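Local coordinates for 4-alpha-glucanotransferase (Aquifex aeolicus, PDB 1TZ7), which is an amylomaltase of the 4-alpha-glucanotransferase family, built round an eight-stranded parallel beta/alpha barrel, at residues A[42-51]-A[205-216]. Sequence-based numbering, arbitrary orientation.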
# COMPACT_ATOMS: atom_id res chain seq x y z
N LEU A 42 6.82 11.76 6.88
CA LEU A 42 8.00 10.95 7.14
C LEU A 42 8.94 11.64 8.14
O LEU A 42 10.14 11.33 8.21
CB LEU A 42 8.75 10.67 5.83
CG LEU A 42 7.92 10.04 4.71
CD1 LEU A 42 8.76 9.87 3.45
CD2 LEU A 42 7.35 8.71 5.15
N GLY A 43 8.40 12.57 8.92
CA GLY A 43 9.19 13.36 9.85
C GLY A 43 9.04 12.89 11.29
O GLY A 43 8.85 11.71 11.55
N LYS A 44 9.12 13.84 12.21
CA LYS A 44 9.26 13.57 13.65
C LYS A 44 8.33 12.44 14.14
O LYS A 44 8.76 11.58 14.91
CB LYS A 44 8.98 14.86 14.43
CG LYS A 44 8.94 14.69 15.94
CD LYS A 44 9.06 16.07 16.65
CE LYS A 44 8.11 16.18 17.85
NZ LYS A 44 8.77 15.76 19.12
N GLU A 45 7.08 12.45 13.71
CA GLU A 45 6.07 11.54 14.25
C GLU A 45 6.25 10.11 13.73
O GLU A 45 5.85 9.15 14.39
CB GLU A 45 4.66 12.04 13.93
CG GLU A 45 4.26 13.29 14.69
CD GLU A 45 4.44 13.13 16.18
OE1 GLU A 45 4.13 12.04 16.71
OE2 GLU A 45 4.88 14.10 16.84
N ALA A 46 6.82 9.99 12.54
CA ALA A 46 7.22 8.68 12.02
C ALA A 46 8.32 8.07 12.89
O ALA A 46 8.28 6.89 13.20
CB ALA A 46 7.69 8.81 10.59
N TYR A 47 9.29 8.90 13.29
CA TYR A 47 10.39 8.44 14.14
C TYR A 47 9.91 8.11 15.55
O TYR A 47 10.37 7.15 16.15
CB TYR A 47 11.49 9.50 14.19
CG TYR A 47 12.25 9.62 12.90
CD1 TYR A 47 13.38 8.85 12.67
CD2 TYR A 47 11.83 10.49 11.90
CE1 TYR A 47 14.09 8.95 11.48
CE2 TYR A 47 12.53 10.60 10.70
CZ TYR A 47 13.65 9.83 10.50
OH TYR A 47 14.33 9.94 9.32
N ARG A 48 8.97 8.91 16.06
CA ARG A 48 8.37 8.65 17.37
C ARG A 48 7.62 7.32 17.37
O ARG A 48 7.62 6.61 18.37
CB ARG A 48 7.42 9.78 17.75
CG ARG A 48 6.74 9.60 19.12
CD ARG A 48 7.27 10.53 20.21
NE ARG A 48 7.08 11.95 19.88
CZ ARG A 48 5.91 12.58 19.93
NH1 ARG A 48 4.80 11.94 20.31
NH2 ARG A 48 5.84 13.87 19.61
N PHE A 49 6.99 6.99 16.25
CA PHE A 49 6.25 5.75 16.12
C PHE A 49 7.19 4.55 16.07
O PHE A 49 6.92 3.53 16.67
CB PHE A 49 5.36 5.78 14.88
CG PHE A 49 4.68 4.47 14.60
CD1 PHE A 49 3.70 3.98 15.45
CD2 PHE A 49 5.03 3.71 13.48
CE1 PHE A 49 3.08 2.77 15.20
CE2 PHE A 49 4.40 2.49 13.22
CZ PHE A 49 3.43 2.02 14.07
N LEU A 50 8.30 4.70 15.34
CA LEU A 50 9.33 3.66 15.31
C LEU A 50 9.93 3.44 16.71
O LEU A 50 10.21 2.31 17.09
CB LEU A 50 10.44 4.03 14.31
CG LEU A 50 10.05 3.97 12.83
CD1 LEU A 50 11.24 4.37 11.96
CD2 LEU A 50 9.56 2.57 12.44
N ASP A 51 10.12 4.53 17.47
CA ASP A 51 10.61 4.44 18.86
C ASP A 51 9.64 3.65 19.71
O ASP A 51 10.05 2.89 20.57
CB ASP A 51 10.78 5.84 19.47
CG ASP A 51 11.99 6.57 18.94
OD1 ASP A 51 12.86 5.93 18.31
OD2 ASP A 51 12.17 7.79 19.12
N PHE A 205 11.34 13.07 -1.37
CA PHE A 205 10.56 11.99 -0.78
C PHE A 205 11.44 10.79 -0.44
O PHE A 205 11.38 10.25 0.66
CB PHE A 205 9.43 11.54 -1.72
CG PHE A 205 8.66 10.35 -1.21
CD1 PHE A 205 7.48 10.52 -0.51
CD2 PHE A 205 9.14 9.05 -1.42
CE1 PHE A 205 6.77 9.42 -0.03
CE2 PHE A 205 8.44 7.96 -0.95
CZ PHE A 205 7.25 8.14 -0.25
N PHE A 206 12.25 10.38 -1.41
CA PHE A 206 13.00 9.14 -1.30
C PHE A 206 14.16 9.28 -0.32
O PHE A 206 14.56 8.31 0.33
CB PHE A 206 13.52 8.71 -2.69
CG PHE A 206 12.55 7.84 -3.46
CD1 PHE A 206 11.51 8.42 -4.18
CD2 PHE A 206 12.67 6.46 -3.46
CE1 PHE A 206 10.61 7.63 -4.89
CE2 PHE A 206 11.78 5.67 -4.17
CZ PHE A 206 10.75 6.26 -4.88
N LYS A 207 14.70 10.48 -0.20
CA LYS A 207 15.75 10.76 0.78
C LYS A 207 15.18 10.74 2.21
O LYS A 207 15.84 10.28 3.14
CB LYS A 207 16.41 12.12 0.49
CG LYS A 207 17.85 12.01 -0.03
CD LYS A 207 17.94 11.13 -1.31
CE LYS A 207 19.09 10.13 -1.23
NZ LYS A 207 20.23 10.52 -2.10
N GLN A 208 13.96 11.24 2.37
CA GLN A 208 13.30 11.20 3.67
C GLN A 208 12.93 9.75 4.06
O GLN A 208 13.02 9.38 5.22
CB GLN A 208 12.06 12.09 3.67
CG GLN A 208 12.38 13.59 3.75
CD GLN A 208 11.15 14.44 4.04
OE1 GLN A 208 10.05 13.92 4.20
NE2 GLN A 208 11.34 15.75 4.11
N TRP A 209 12.52 8.95 3.08
CA TRP A 209 12.21 7.56 3.34
C TRP A 209 13.47 6.74 3.64
O TRP A 209 13.45 5.85 4.48
CB TRP A 209 11.45 6.92 2.19
CG TRP A 209 11.08 5.53 2.50
CD1 TRP A 209 11.77 4.39 2.15
CD2 TRP A 209 9.96 5.09 3.28
NE1 TRP A 209 11.13 3.28 2.64
CE2 TRP A 209 10.02 3.68 3.34
CE3 TRP A 209 8.90 5.75 3.92
CZ2 TRP A 209 9.06 2.93 4.02
CZ3 TRP A 209 7.96 4.99 4.59
CH2 TRP A 209 8.04 3.60 4.63
N GLU A 210 14.55 7.05 2.94
CA GLU A 210 15.83 6.38 3.15
C GLU A 210 16.29 6.58 4.59
O GLU A 210 16.76 5.65 5.23
CB GLU A 210 16.88 6.94 2.17
CG GLU A 210 18.28 6.36 2.36
CD GLU A 210 19.28 6.93 1.36
OE1 GLU A 210 19.64 8.12 1.48
OE2 GLU A 210 19.71 6.18 0.46
N LYS A 211 16.15 7.81 5.09
CA LYS A 211 16.53 8.14 6.46
C LYS A 211 15.65 7.42 7.48
O LYS A 211 16.13 6.92 8.48
CB LYS A 211 16.43 9.66 6.67
CG LYS A 211 17.35 10.20 7.75
CD LYS A 211 17.17 11.71 7.94
CE LYS A 211 17.97 12.52 6.92
NZ LYS A 211 17.16 12.89 5.73
N LEU A 212 14.35 7.37 7.20
CA LEU A 212 13.41 6.72 8.10
C LEU A 212 13.64 5.21 8.10
O LEU A 212 13.56 4.56 9.14
CB LEU A 212 11.98 7.02 7.68
CG LEU A 212 10.88 6.47 8.59
CD1 LEU A 212 10.90 7.16 9.94
CD2 LEU A 212 9.52 6.62 7.93
N ARG A 213 13.93 4.66 6.93
CA ARG A 213 14.15 3.23 6.79
C ARG A 213 15.41 2.77 7.54
O ARG A 213 15.42 1.71 8.16
CB ARG A 213 14.28 2.86 5.32
CG ARG A 213 14.76 1.47 5.11
CD ARG A 213 14.76 0.99 3.70
NE ARG A 213 15.31 -0.34 3.63
CZ ARG A 213 14.68 -1.44 4.01
NH1 ARG A 213 15.29 -2.61 3.94
NH2 ARG A 213 13.43 -1.37 4.47
N ARG A 214 16.46 3.58 7.48
CA ARG A 214 17.69 3.28 8.21
C ARG A 214 17.43 3.28 9.72
O ARG A 214 17.90 2.40 10.43
CB ARG A 214 18.77 4.31 7.88
CG ARG A 214 20.06 4.13 8.67
CD ARG A 214 21.16 5.11 8.31
NE ARG A 214 22.29 5.02 9.23
CZ ARG A 214 23.38 5.77 9.17
NH1 ARG A 214 24.36 5.61 10.06
NH2 ARG A 214 23.50 6.69 8.22
N TYR A 215 16.67 4.26 10.18
CA TYR A 215 16.30 4.34 11.58
C TYR A 215 15.56 3.06 12.01
O TYR A 215 15.85 2.48 13.05
CB TYR A 215 15.42 5.57 11.79
CG TYR A 215 15.28 6.01 13.23
CD1 TYR A 215 14.22 5.57 14.01
CD2 TYR A 215 16.20 6.89 13.80
CE1 TYR A 215 14.08 5.97 15.32
CE2 TYR A 215 16.07 7.31 15.11
CZ TYR A 215 15.00 6.84 15.87
OH TYR A 215 14.85 7.24 17.18
N ALA A 216 14.62 2.62 11.18
CA ALA A 216 13.85 1.41 11.47
C ALA A 216 14.75 0.16 11.49
O ALA A 216 14.69 -0.65 12.40
CB ALA A 216 12.76 1.24 10.44
O HOH W 1 12.66 10.82 7.37
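Tyr47 meets Leu212 and Tyr215 where two outer helices of the beta/alpha barrel, 44-56 and 192-218, pack side by side. Their segments run nearly parallel, at 14° with axes 10.3 Å apart. Both helices precede barrel strands, 60-62 and 222-227, which are neighbours in the sheet. Leu50 and Leu212 also touch Trp61 of the first strand.

The aromatic pair is T-shaped. The Tyr47 edge meets the Tyr215 face, with planes at 83° and centroids 4.9 Å apart. CD1 of Leu212 sits over the centre of the Tyr47 ring in a CH-pi contact, 3.7 Å from the centroid. With CG of Leu212 trans to its backbone N (chi1 -176°), the branch turns toward helix 44-56, and CD1 also touches Ala46 CB.

The apolar contacts continue at both ends. Leu42, just before the helix, reaches the Trp209 ring edge with CD2, 3.6 Å from Trp209 CE3. Leu42 CD1 lies over one face of the Phe205 ring, toward its rim. Leu50 CD1 packs on Ala216 CB.

Polar links complete the contact. A water accepts from Tyr47 OH and donates to Leu42 O and Gln208 O. Tyr215 OH donates to the syn lone pair of Asp51 OD1 at 2.6 Å.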